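PDB 4G0O: protein argonaute 5 from Arabidopsis thaliana, which probably recognises the 5' nucleotide of small RNAs through its MID domain and so helps sort them among Argonautes in gene regulation. Local coordinates for residues S13-S18 and P74-L79; K42-K47 and L126-K131; P50-I55 and L67-R72; H61-L66 and K94-T99. All coordinates share one frame; numbering follows the deposited sequence.

Interaction 1: residues S13-S18 and P74-L79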
# COMPACT_ATOMS: atom_id res chain seq x y z
N SER A 13 -3.14 -8.46 -8.06
CA SER A 13 -1.77 -8.02 -8.29
C SER A 13 -1.41 -6.85 -7.37
O SER A 13 -1.92 -5.75 -7.51
CB SER A 13 -1.61 -7.61 -9.76
OG SER A 13 -0.25 -7.45 -10.11
N TRP A 14 -0.53 -7.11 -6.41
CA TRP A 14 -0.15 -6.08 -5.44
C TRP A 14 1.25 -6.40 -4.93
O TRP A 14 1.72 -7.53 -5.04
CB TRP A 14 -1.15 -6.03 -4.26
CG TRP A 14 -1.06 -7.24 -3.38
CD1 TRP A 14 -1.75 -8.41 -3.52
CD2 TRP A 14 -0.20 -7.42 -2.25
NE1 TRP A 14 -1.38 -9.30 -2.54
CE2 TRP A 14 -0.42 -8.72 -1.75
CE3 TRP A 14 0.74 -6.61 -1.61
CZ2 TRP A 14 0.26 -9.22 -0.65
CZ3 TRP A 14 1.41 -7.11 -0.52
CH2 TRP A 14 1.16 -8.40 -0.05
N THR A 15 1.94 -5.40 -4.39
CA THR A 15 3.20 -5.63 -3.69
C THR A 15 3.53 -4.43 -2.83
O THR A 15 2.77 -3.46 -2.78
CB THR A 15 4.37 -5.96 -4.65
OG1 THR A 15 5.50 -6.39 -3.88
CG2 THR A 15 4.75 -4.76 -5.50
N CYS A 16 4.66 -4.49 -2.14
CA CYS A 16 5.01 -3.48 -1.16
C CYS A 16 6.42 -2.97 -1.40
O CYS A 16 7.33 -3.75 -1.69
CB CYS A 16 4.94 -4.09 0.22
SG CYS A 16 5.47 -3.00 1.54
N VAL A 17 6.58 -1.65 -1.28
CA VAL A 17 7.90 -1.04 -1.34
C VAL A 17 8.13 -0.22 -0.10
O VAL A 17 7.22 0.49 0.36
CB VAL A 17 8.04 -0.07 -2.52
CG1 VAL A 17 9.50 0.26 -2.78
CG2 VAL A 17 7.46 -0.69 -3.72
N SER A 18 9.34 -0.31 0.43
CA SER A 18 9.71 0.48 1.59
C SER A 18 10.90 1.38 1.31
O SER A 18 11.97 0.91 0.91
CB SER A 18 10.01 -0.44 2.77
OG SER A 18 10.60 0.32 3.81
N PRO A 74 3.61 -4.95 -14.84
CA PRO A 74 2.74 -4.05 -15.61
C PRO A 74 1.28 -4.15 -15.20
O PRO A 74 0.51 -3.23 -15.47
CB PRO A 74 2.89 -4.57 -17.04
CG PRO A 74 3.38 -5.99 -16.89
CD PRO A 74 4.22 -6.00 -15.68
N GLY A 75 0.90 -5.26 -14.56
CA GLY A 75 -0.49 -5.46 -14.20
C GLY A 75 -0.87 -5.10 -12.77
O GLY A 75 -2.03 -5.29 -12.38
N LEU A 76 0.11 -4.61 -12.00
CA LEU A 76 -0.08 -4.24 -10.59
C LEU A 76 -1.39 -3.49 -10.39
O LEU A 76 -1.65 -2.50 -11.06
CB LEU A 76 1.05 -3.32 -10.11
CG LEU A 76 2.07 -3.79 -9.06
CD1 LEU A 76 2.38 -2.67 -8.06
CD2 LEU A 76 1.66 -5.06 -8.32
N GLN A 77 -2.22 -3.97 -9.46
CA GLN A 77 -3.47 -3.32 -9.14
C GLN A 77 -3.30 -2.38 -7.95
O GLN A 77 -4.14 -1.53 -7.70
CB GLN A 77 -4.54 -4.38 -8.84
CG GLN A 77 -5.01 -5.14 -10.08
CD GLN A 77 -5.91 -6.34 -9.76
OE1 GLN A 77 -5.68 -7.07 -8.80
NE2 GLN A 77 -6.91 -6.56 -10.60
N LEU A 78 -2.19 -2.54 -7.22
CA LEU A 78 -1.97 -1.77 -5.99
C LEU A 78 -0.52 -1.85 -5.53
O LEU A 78 0.05 -2.94 -5.49
CB LEU A 78 -2.89 -2.27 -4.86
CG LEU A 78 -2.82 -1.56 -3.51
CD1 LEU A 78 -3.42 -0.15 -3.60
CD2 LEU A 78 -3.52 -2.37 -2.40
N LEU A 79 0.07 -0.72 -5.18
CA LEU A 79 1.40 -0.70 -4.58
C LEU A 79 1.27 -0.14 -3.19
O LEU A 79 0.80 0.99 -3.03
CB LEU A 79 2.34 0.23 -5.34
CG LEU A 79 3.81 -0.22 -5.47
CD1 LEU A 79 4.75 0.98 -5.66
CD2 LEU A 79 4.24 -1.11 -4.32

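Interaction 2: residues K42-K47 and L126-K131. With SO4 (sulfate ion), chain C.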
# COMPACT_ATOMS: atom_id res chain seq x y z
N LYS A 42 -13.28 -6.74 6.05
CA LYS A 42 -14.26 -5.70 5.76
C LYS A 42 -14.99 -5.90 4.43
O LYS A 42 -15.97 -5.20 4.15
CB LYS A 42 -13.65 -4.30 5.85
CG LYS A 42 -13.15 -3.94 7.25
CD LYS A 42 -12.83 -2.46 7.39
CE LYS A 42 -13.89 -1.73 8.22
NZ LYS A 42 -15.14 -1.47 7.46
N GLY A 43 -14.52 -6.84 3.61
CA GLY A 43 -15.26 -7.23 2.42
C GLY A 43 -14.45 -7.37 1.14
O GLY A 43 -14.99 -7.81 0.12
N MET A 44 -13.17 -7.01 1.18
CA MET A 44 -12.32 -7.14 -0.00
C MET A 44 -11.86 -8.57 -0.17
O MET A 44 -12.00 -9.39 0.75
CB MET A 44 -11.10 -6.23 0.08
CG MET A 44 -11.42 -4.76 0.07
SD MET A 44 -9.93 -3.77 -0.09
CE MET A 44 -9.65 -3.91 -1.87
N GLU A 45 -11.34 -8.87 -1.36
CA GLU A 45 -10.66 -10.13 -1.60
C GLU A 45 -9.24 -9.83 -2.09
O GLU A 45 -9.04 -9.01 -2.97
CB GLU A 45 -11.40 -10.98 -2.62
CG GLU A 45 -11.02 -12.45 -2.53
CD GLU A 45 -11.51 -13.27 -3.71
OE1 GLU A 45 -12.58 -12.95 -4.29
OE2 GLU A 45 -10.79 -14.24 -4.07
N PHE A 46 -8.25 -10.48 -1.48
CA PHE A 46 -6.86 -10.24 -1.82
C PHE A 46 -6.16 -11.56 -2.07
O PHE A 46 -6.32 -12.49 -1.28
CB PHE A 46 -6.14 -9.58 -0.64
CG PHE A 46 -5.86 -8.12 -0.82
CD1 PHE A 46 -4.63 -7.69 -1.31
CD2 PHE A 46 -6.81 -7.18 -0.46
CE1 PHE A 46 -4.37 -6.36 -1.45
CE2 PHE A 46 -6.54 -5.83 -0.62
CZ PHE A 46 -5.32 -5.42 -1.11
N LYS A 47 -5.38 -11.64 -3.14
CA LYS A 47 -4.44 -12.73 -3.30
C LYS A 47 -3.39 -12.57 -2.22
O LYS A 47 -2.84 -11.49 -2.06
CB LYS A 47 -3.79 -12.67 -4.67
CG LYS A 47 -3.07 -13.93 -5.09
CD LYS A 47 -2.71 -13.84 -6.57
CE LYS A 47 -1.91 -15.05 -7.05
NZ LYS A 47 -0.54 -15.05 -6.47
N LEU A 126 -10.13 1.02 4.02
CA LEU A 126 -11.25 1.64 3.30
C LEU A 126 -10.73 2.54 2.18
O LEU A 126 -11.33 2.61 1.11
CB LEU A 126 -12.10 2.45 4.27
CG LEU A 126 -12.94 1.65 5.27
CD1 LEU A 126 -13.33 2.54 6.46
CD2 LEU A 126 -14.18 1.08 4.59
N LYS A 127 -9.61 3.23 2.45
CA LYS A 127 -8.94 4.03 1.43
C LYS A 127 -8.51 3.14 0.27
O LYS A 127 -8.70 3.48 -0.88
CB LYS A 127 -7.73 4.76 2.01
CG LYS A 127 -8.06 5.78 3.11
CD LYS A 127 -6.78 6.21 3.81
CE LYS A 127 -7.02 7.31 4.84
NZ LYS A 127 -5.74 7.70 5.52
N ILE A 128 -7.93 1.98 0.59
CA ILE A 128 -7.52 1.02 -0.43
C ILE A 128 -8.70 0.47 -1.24
O ILE A 128 -8.58 0.28 -2.44
CB ILE A 128 -6.68 -0.13 0.18
CG1 ILE A 128 -5.25 0.33 0.45
CG2 ILE A 128 -6.65 -1.35 -0.73
CD1 ILE A 128 -4.49 -0.60 1.37
N ASN A 129 -9.85 0.24 -0.60
CA ASN A 129 -11.03 -0.28 -1.31
C ASN A 129 -11.52 0.65 -2.41
O ASN A 129 -11.80 0.21 -3.51
CB ASN A 129 -12.18 -0.59 -0.34
CG ASN A 129 -13.35 -1.28 -1.04
OD1 ASN A 129 -13.16 -2.21 -1.80
ND2 ASN A 129 -14.57 -0.80 -0.78
N VAL A 130 -11.63 1.94 -2.12
CA VAL A 130 -12.03 2.88 -3.15
C VAL A 130 -10.98 3.05 -4.28
O VAL A 130 -11.35 3.09 -5.45
CB VAL A 130 -12.40 4.23 -2.56
CG1 VAL A 130 -11.63 4.44 -1.31
CG2 VAL A 130 -12.14 5.36 -3.56
N LYS A 131 -9.70 3.12 -3.92
CA LYS A 131 -8.62 3.24 -4.91
C LYS A 131 -8.58 2.07 -5.88
O LYS A 131 -8.09 2.21 -7.01
CB LYS A 131 -7.25 3.34 -4.21
CG LYS A 131 -6.98 4.70 -3.63
CD LYS A 131 -5.66 4.74 -2.90
CE LYS A 131 -5.53 6.05 -2.16
NZ LYS A 131 -4.15 6.54 -2.22
S SO4 C . -3.31 8.48 0.52
O1 SO4 C . -2.84 8.69 1.89
O2 SO4 C . -2.14 8.23 -0.36
O3 SO4 C . -4.27 7.36 0.49
O4 SO4 C . -4.05 9.67 0.06

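Interaction 3: residues P50-I55 and L67-R72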
# COMPACT_ATOMS: atom_id res chain seq x y z
N PRO A 50 2.17 -11.54 -3.01
CA PRO A 50 2.35 -10.34 -3.82
C PRO A 50 2.78 -10.75 -5.23
O PRO A 50 3.29 -11.86 -5.40
CB PRO A 50 3.48 -9.60 -3.09
CG PRO A 50 4.30 -10.69 -2.53
CD PRO A 50 3.33 -11.79 -2.14
N ALA A 51 2.56 -9.90 -6.22
CA ALA A 51 2.85 -10.27 -7.60
C ALA A 51 4.36 -10.30 -7.89
O ALA A 51 4.81 -10.98 -8.82
CB ALA A 51 2.14 -9.32 -8.54
N ILE A 52 5.13 -9.55 -7.12
CA ILE A 52 6.59 -9.65 -7.13
C ILE A 52 7.03 -9.51 -5.67
O ILE A 52 6.27 -8.98 -4.86
CB ILE A 52 7.26 -8.55 -8.00
CG1 ILE A 52 6.84 -7.16 -7.53
CG2 ILE A 52 6.95 -8.76 -9.49
CD1 ILE A 52 7.67 -6.03 -8.12
N PRO A 53 8.24 -9.99 -5.33
CA PRO A 53 8.70 -9.93 -3.94
C PRO A 53 8.74 -8.50 -3.40
O PRO A 53 8.93 -7.58 -4.19
CB PRO A 53 10.13 -10.47 -4.03
CG PRO A 53 10.12 -11.35 -5.23
CD PRO A 53 9.22 -10.66 -6.20
N PHE A 54 8.59 -8.31 -2.09
CA PHE A 54 8.69 -6.98 -1.52
C PHE A 54 10.07 -6.40 -1.78
O PHE A 54 11.05 -7.14 -1.88
CB PHE A 54 8.42 -6.99 -0.01
CG PHE A 54 6.98 -7.20 0.36
CD1 PHE A 54 6.56 -7.04 1.68
CD2 PHE A 54 6.04 -7.56 -0.60
CE1 PHE A 54 5.23 -7.24 2.03
CE2 PHE A 54 4.71 -7.76 -0.26
CZ PHE A 54 4.31 -7.60 1.06
N ILE A 55 10.14 -5.08 -1.88
CA ILE A 55 11.39 -4.40 -2.13
C ILE A 55 11.67 -3.40 -1.01
O ILE A 55 10.77 -2.70 -0.55
CB ILE A 55 11.37 -3.68 -3.50
CG1 ILE A 55 9.94 -3.34 -3.92
CG2 ILE A 55 11.97 -4.56 -4.58
CD1 ILE A 55 9.19 -4.46 -4.71
N LEU A 67 9.98 2.70 -11.07
CA LEU A 67 9.97 2.32 -12.48
C LEU A 67 10.32 0.84 -12.65
O LEU A 67 9.81 0.18 -13.55
CB LEU A 67 10.89 3.20 -13.33
CG LEU A 67 10.88 2.84 -14.83
CD1 LEU A 67 9.58 3.26 -15.48
CD2 LEU A 67 12.08 3.43 -15.56
N ASP A 68 11.15 0.32 -11.77
CA ASP A 68 11.50 -1.10 -11.82
C ASP A 68 10.26 -1.95 -11.52
O ASP A 68 9.94 -2.89 -12.23
CB ASP A 68 12.60 -1.42 -10.81
CG ASP A 68 12.97 -2.89 -10.79
OD1 ASP A 68 13.09 -3.45 -9.67
OD2 ASP A 68 13.16 -3.49 -11.87
N ILE A 69 9.56 -1.58 -10.45
CA ILE A 69 8.38 -2.34 -10.01
C ILE A 69 7.33 -2.32 -11.09
O ILE A 69 6.69 -3.34 -11.38
CB ILE A 69 7.83 -1.74 -8.73
CG1 ILE A 69 8.68 -2.24 -7.56
CG2 ILE A 69 6.37 -2.13 -8.53
CD1 ILE A 69 9.00 -1.19 -6.60
N HIS A 70 7.18 -1.16 -11.71
CA HIS A 70 6.21 -0.96 -12.77
C HIS A 70 6.49 -1.80 -14.00
O HIS A 70 5.56 -2.28 -14.63
CB HIS A 70 6.15 0.51 -13.16
CG HIS A 70 5.29 0.77 -14.35
ND1 HIS A 70 3.96 0.41 -14.39
CD2 HIS A 70 5.56 1.34 -15.55
CE1 HIS A 70 3.44 0.77 -15.55
NE2 HIS A 70 4.40 1.33 -16.28
N LYS A 71 7.77 -1.97 -14.36
CA LYS A 71 8.10 -2.73 -15.58
C LYS A 71 8.05 -4.23 -15.35
O LYS A 71 7.76 -5.00 -16.27
CB LYS A 71 9.46 -2.33 -16.17
CG LYS A 71 9.50 -0.89 -16.65
CD LYS A 71 10.74 -0.57 -17.47
CE LYS A 71 10.61 0.84 -18.04
NZ LYS A 71 11.67 1.14 -19.04
N ARG A 72 8.31 -4.63 -14.11
CA ARG A 72 8.32 -6.05 -13.74
C ARG A 72 6.94 -6.49 -13.35
O ARG A 72 6.69 -7.68 -13.20
CB ARG A 72 9.29 -6.31 -12.57
CG ARG A 72 10.73 -5.92 -12.89
CD ARG A 72 11.73 -6.60 -11.96
NE ARG A 72 11.89 -5.91 -10.68
CZ ARG A 72 11.32 -6.31 -9.55
NH1 ARG A 72 11.51 -5.64 -8.43
NH2 ARG A 72 10.55 -7.40 -9.54
O HOH W 1 10.47 -7.16 -6.71

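Interaction 4: residues H61-L66 and K94-T99. With SO4 (sulfate ion), chain C.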
# COMPACT_ATOMS: atom_id res chain seq x y z
N HIS A 61 16.66 6.05 -4.11
CA HIS A 61 16.32 5.15 -5.21
C HIS A 61 14.83 5.17 -5.57
O HIS A 61 14.32 4.18 -6.11
CB HIS A 61 16.71 3.71 -4.85
CG HIS A 61 18.18 3.43 -4.93
ND1 HIS A 61 18.70 2.53 -5.84
CD2 HIS A 61 19.23 3.91 -4.23
CE1 HIS A 61 20.02 2.48 -5.69
NE2 HIS A 61 20.36 3.31 -4.72
N ILE A 62 14.13 6.27 -5.28
CA ILE A 62 12.67 6.33 -5.50
C ILE A 62 12.30 6.20 -6.98
O ILE A 62 11.52 5.33 -7.37
CB ILE A 62 12.05 7.62 -4.90
CG1 ILE A 62 11.92 7.50 -3.38
CG2 ILE A 62 10.67 7.92 -5.50
CD1 ILE A 62 11.75 8.83 -2.67
N GLU A 63 12.89 7.04 -7.82
CA GLU A 63 12.61 7.01 -9.25
C GLU A 63 12.91 5.62 -9.82
O GLU A 63 12.07 5.04 -10.50
CB GLU A 63 13.40 8.11 -9.98
CG GLU A 63 13.06 9.56 -9.55
CD GLU A 63 13.84 10.04 -8.32
OE1 GLU A 63 13.99 11.27 -8.15
OE2 GLU A 63 14.31 9.21 -7.51
N GLU A 64 14.10 5.09 -9.51
CA GLU A 64 14.55 3.76 -9.95
C GLU A 64 13.63 2.61 -9.52
O GLU A 64 13.26 1.77 -10.35
CB GLU A 64 15.98 3.48 -9.43
CG GLU A 64 16.58 2.14 -9.89
CD GLU A 64 16.96 1.17 -8.75
OE1 GLU A 64 16.11 0.91 -7.86
OE2 GLU A 64 18.12 0.67 -8.76
N ALA A 65 13.30 2.55 -8.23
CA ALA A 65 12.50 1.46 -7.66
C ALA A 65 11.10 1.44 -8.25
O ALA A 65 10.60 0.40 -8.66
CB ALA A 65 12.40 1.60 -6.15
N LEU A 66 10.47 2.61 -8.31
CA LEU A 66 9.10 2.69 -8.80
C LEU A 66 9.04 2.23 -10.25
O LEU A 66 8.19 1.42 -10.62
CB LEU A 66 8.60 4.13 -8.66
CG LEU A 66 7.67 4.54 -7.50
CD1 LEU A 66 7.46 3.43 -6.43
CD2 LEU A 66 8.15 5.84 -6.87
N LYS A 94 3.72 10.26 -5.34
CA LYS A 94 2.37 10.19 -5.88
C LYS A 94 2.39 10.57 -7.34
O LYS A 94 1.73 9.93 -8.16
CB LYS A 94 1.43 11.13 -5.14
CG LYS A 94 1.15 10.70 -3.72
CD LYS A 94 -0.15 9.93 -3.61
CE LYS A 94 0.07 8.42 -3.50
NZ LYS A 94 -1.23 7.66 -3.59
N ARG A 95 3.13 11.64 -7.64
CA ARG A 95 3.31 12.10 -9.01
C ARG A 95 3.82 10.96 -9.89
O ARG A 95 3.27 10.68 -10.95
CB ARG A 95 4.28 13.31 -9.05
CG ARG A 95 4.79 13.62 -10.45
CD ARG A 95 5.77 14.80 -10.51
NE ARG A 95 7.02 14.54 -9.80
CZ ARG A 95 8.03 13.83 -10.29
NH1 ARG A 95 9.14 13.65 -9.58
NH2 ARG A 95 7.94 13.28 -11.49
N ILE A 96 4.85 10.26 -9.42
CA ILE A 96 5.45 9.19 -10.22
C ILE A 96 4.45 8.06 -10.42
O ILE A 96 4.28 7.55 -11.53
CB ILE A 96 6.72 8.66 -9.55
CG1 ILE A 96 7.84 9.70 -9.65
CG2 ILE A 96 7.15 7.33 -10.18
CD1 ILE A 96 9.03 9.39 -8.75
N CYS A 97 3.79 7.67 -9.34
CA CYS A 97 2.83 6.58 -9.41
C CYS A 97 1.59 6.96 -10.21
O CYS A 97 1.23 6.29 -11.19
CB CYS A 97 2.42 6.13 -8.01
SG CYS A 97 3.77 5.37 -7.08
N GLU A 98 0.94 8.03 -9.78
CA GLU A 98 -0.39 8.35 -10.30
C GLU A 98 -0.31 8.92 -11.71
O GLU A 98 -0.99 8.44 -12.62
CB GLU A 98 -1.13 9.29 -9.35
CG GLU A 98 -1.33 8.69 -7.96
CD GLU A 98 -2.01 9.65 -6.98
OE1 GLU A 98 -1.72 10.87 -7.01
OE2 GLU A 98 -2.84 9.17 -6.17
N THR A 99 0.53 9.92 -11.89
CA THR A 99 0.64 10.59 -13.17
C THR A 99 1.61 9.89 -14.13
O THR A 99 1.27 9.63 -15.28
CB THR A 99 1.05 12.08 -13.00
OG1 THR A 99 2.37 12.14 -12.46
CG2 THR A 99 0.10 12.80 -12.07
S SO4 C . -3.31 8.48 0.52
O1 SO4 C . -2.84 8.69 1.89
O2 SO4 C . -2.14 8.23 -0.36
O3 SO4 C . -4.27 7.36 0.49
O4 SO4 C . -4.05 9.67 0.06

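Interaction 1: residues S13-S18 and P74-L79
Q77 meets the backbone of S13 through its own backbone N-H and its side-chain carbonyl oxygen, and its side chain can be followed outward atom by atom. Q77 CB lies 3.2 Å from S13 O, and CG, set anti to the carbonyl carbon of its own residue (chi1 -71°), already draws away from that oxygen. The chain beyond is extended: Q77 CD passes S13 N at 3.9 Å, and OE1 at the tip accepts the S13 N-H, with N and OE1 3.0 Å apart. This donor stands above the amide plane, 38° out of it, and the N-H of T12 also binds OE1, giving the oxygen two bonds. Nearer the backbone, Q77 N donates to S13 O over 2.7 Å, and L78 N adds a weak bond to the same acceptor. Here the segments enter the parallel sheet of the Rossmann-like MID domain, where strand 7-18 lies beside strand 78-82. T15 N donates to L78 O at 3.3 Å. The W14 and L78 side chains share one face of the sheet, but the indole leads away from segment 74-79 and its NE1 is hydrogen-bonded to K47 O. On the other face, L79 CD2 presses on V17 CG2 at 3.3 Å, tighter than usual van der Waals contact, while T15 CG2 lies alongside L79 CD2 at 3.9 Å. L76 CD2 approaches S13 OG to 3.5 Å, and helix 62-72 covers this side through L66 and I69.

Interaction 2: residues K42-K47 and L126-K131
L126 and K42 begin the contact where the helix enters it: L126 CD2 comes within 4.0 Å of K42 NZ, the side chains crossing at about a right angle. The ammonium itself is hydrogen-bonded to K3 O. Two residues on, I128 turns toward the other segment and offers CG2 to two partners, M44 CE at 4.1 Å and F46 CZ at 4.3 Å; the methyl approaches the phenyl ring at its edge, near the ring plane. N129 follows, its CG anti to the backbone N (chi1 -173°), which brings that atom to M44 CG. Its side chain and that of M44 slide past each other in opposite directions, with M44 CG 3.6 Å from N129 OD1 and M44 SD 3.9 Å from N129 CB. The buried amide is satisfied at both ends: OD1 accepts from A9 N, and ND2 bonds N136 OD1 and N7 O. K131 closes the segment outside the apolar contact, with NZ donating to sulfate O3 at 2.8 Å and also binding S105 O. The sulfate, probably from the crystallisation liquor, is consistent with a stand-in for the guide's 5' phosphate, as in other MID domains. The end of helix 118-131 thus packs against strand 45-46 and the turn before it, with M5 of strand 3-5 touching M44, L126 and N129, and helix 27-42 contributing L35 to I128 and C39 to M44 and F46.

Interaction 3: residues P50-I55 and L67-R72
D68 OD1 takes N-H bonds from two nitrogens of R72, the arginine whose guanidinium touches I52 and I55. R72 NE reaches OD1 at 2.9 Å in a weak bond, and R72 NH1 reaches it at 3.0 Å from above the carboxylate plane, though the oxygen lies in the plane of the guanidinium. A further weak bond runs from NE to D68 OD2. This salt bridge, made one helical turn back, fixes how the guanidinium is turned. NH1 also donates to a water lying in the guanidinium plane, and that water donates to P53 O at 3.0 Å, linking helix to loop. I52 crosses R72 at about a right angle, bringing CD1 to 3.5 Å from R72 NH2. Its CG1, which carries CD1, takes the crowded position between backbone N and carbonyl carbon (chi1 57°) and so lies on the side of R72 and I69. I55 CG2 sits at the guanidinium edge, 4.0 Å from R72 NH1. Deeper in, I55 and I69 meet tip to tip, with I55 CG1 and I69 CD1 3.6 Å apart, and I69 CG1 also touches I52 CD1. An alanine in place of I55 would probably open a gap at the tip of I69 and take the CG2 contact from the guanidinium edge. The loop and the first residue of strand 55-56 are thus held to the end of helix 62-72 by apolar packing inside, while the charge outside is met within the helix and by water.

Interaction 4: residues H61-L66 and K94-T99
Helices 62-72 and 90-101, successive crossover helices of the parallel alpha/beta fold, pack together where I62 and L66 face I96. Their short segments run 27° apart, with axes 10.7 Å from each other at closest approach. I96 fills the seam. Its CG2, anti to the backbone N, lies 3.8 Å from L66 CD2 and equally near L66 CB, the two side chains crossing at a slant. The other branch of I96 ends in CD1, which meets I62 CG2 at 3.9 Å and, toward the exposed E63, its aliphatic CG at 4.1 Å. C97 SG rests against L66 CG at 4.0 Å. L66 therefore serves both neighbours, and its CD1 also reaches L79 of the sheet. An alanine in place of L66 would keep the CB contact with I96 but would probably take from C97 SG its contact with L66 CG and open a gap between helix and sheet. K94 starts away from the other helix; its NZ is hydrogen-bonded to S105 OG and adds weak bonds to E98 OE2 and sulfate O2. Between the helices the contact rests on van der Waals packing of branched side chains, with charged groups to the outside and on the far side.

Taken together, the four contacts show how bonding changes with place in an alpha/beta domain. Interaction 1, nearest the centre, joins neighbouring strands through backbone bonds, and it touches all the others. Interaction 2 is also buried, but joins a helix to the sheet's edge by packing; W14 and L78 tie it to interaction 1. Interactions 3 and 4 share helix 62-72: its end meets a loop at the partly exposed surface, where charge and water join the packing, and its beginning meets another helix in a buried, apolar contact. Although interactions 2 and 4 lie about 22 Å apart, centre to centre, K131 and K94 converge on one sulfate, bringing like charges close beside the anion.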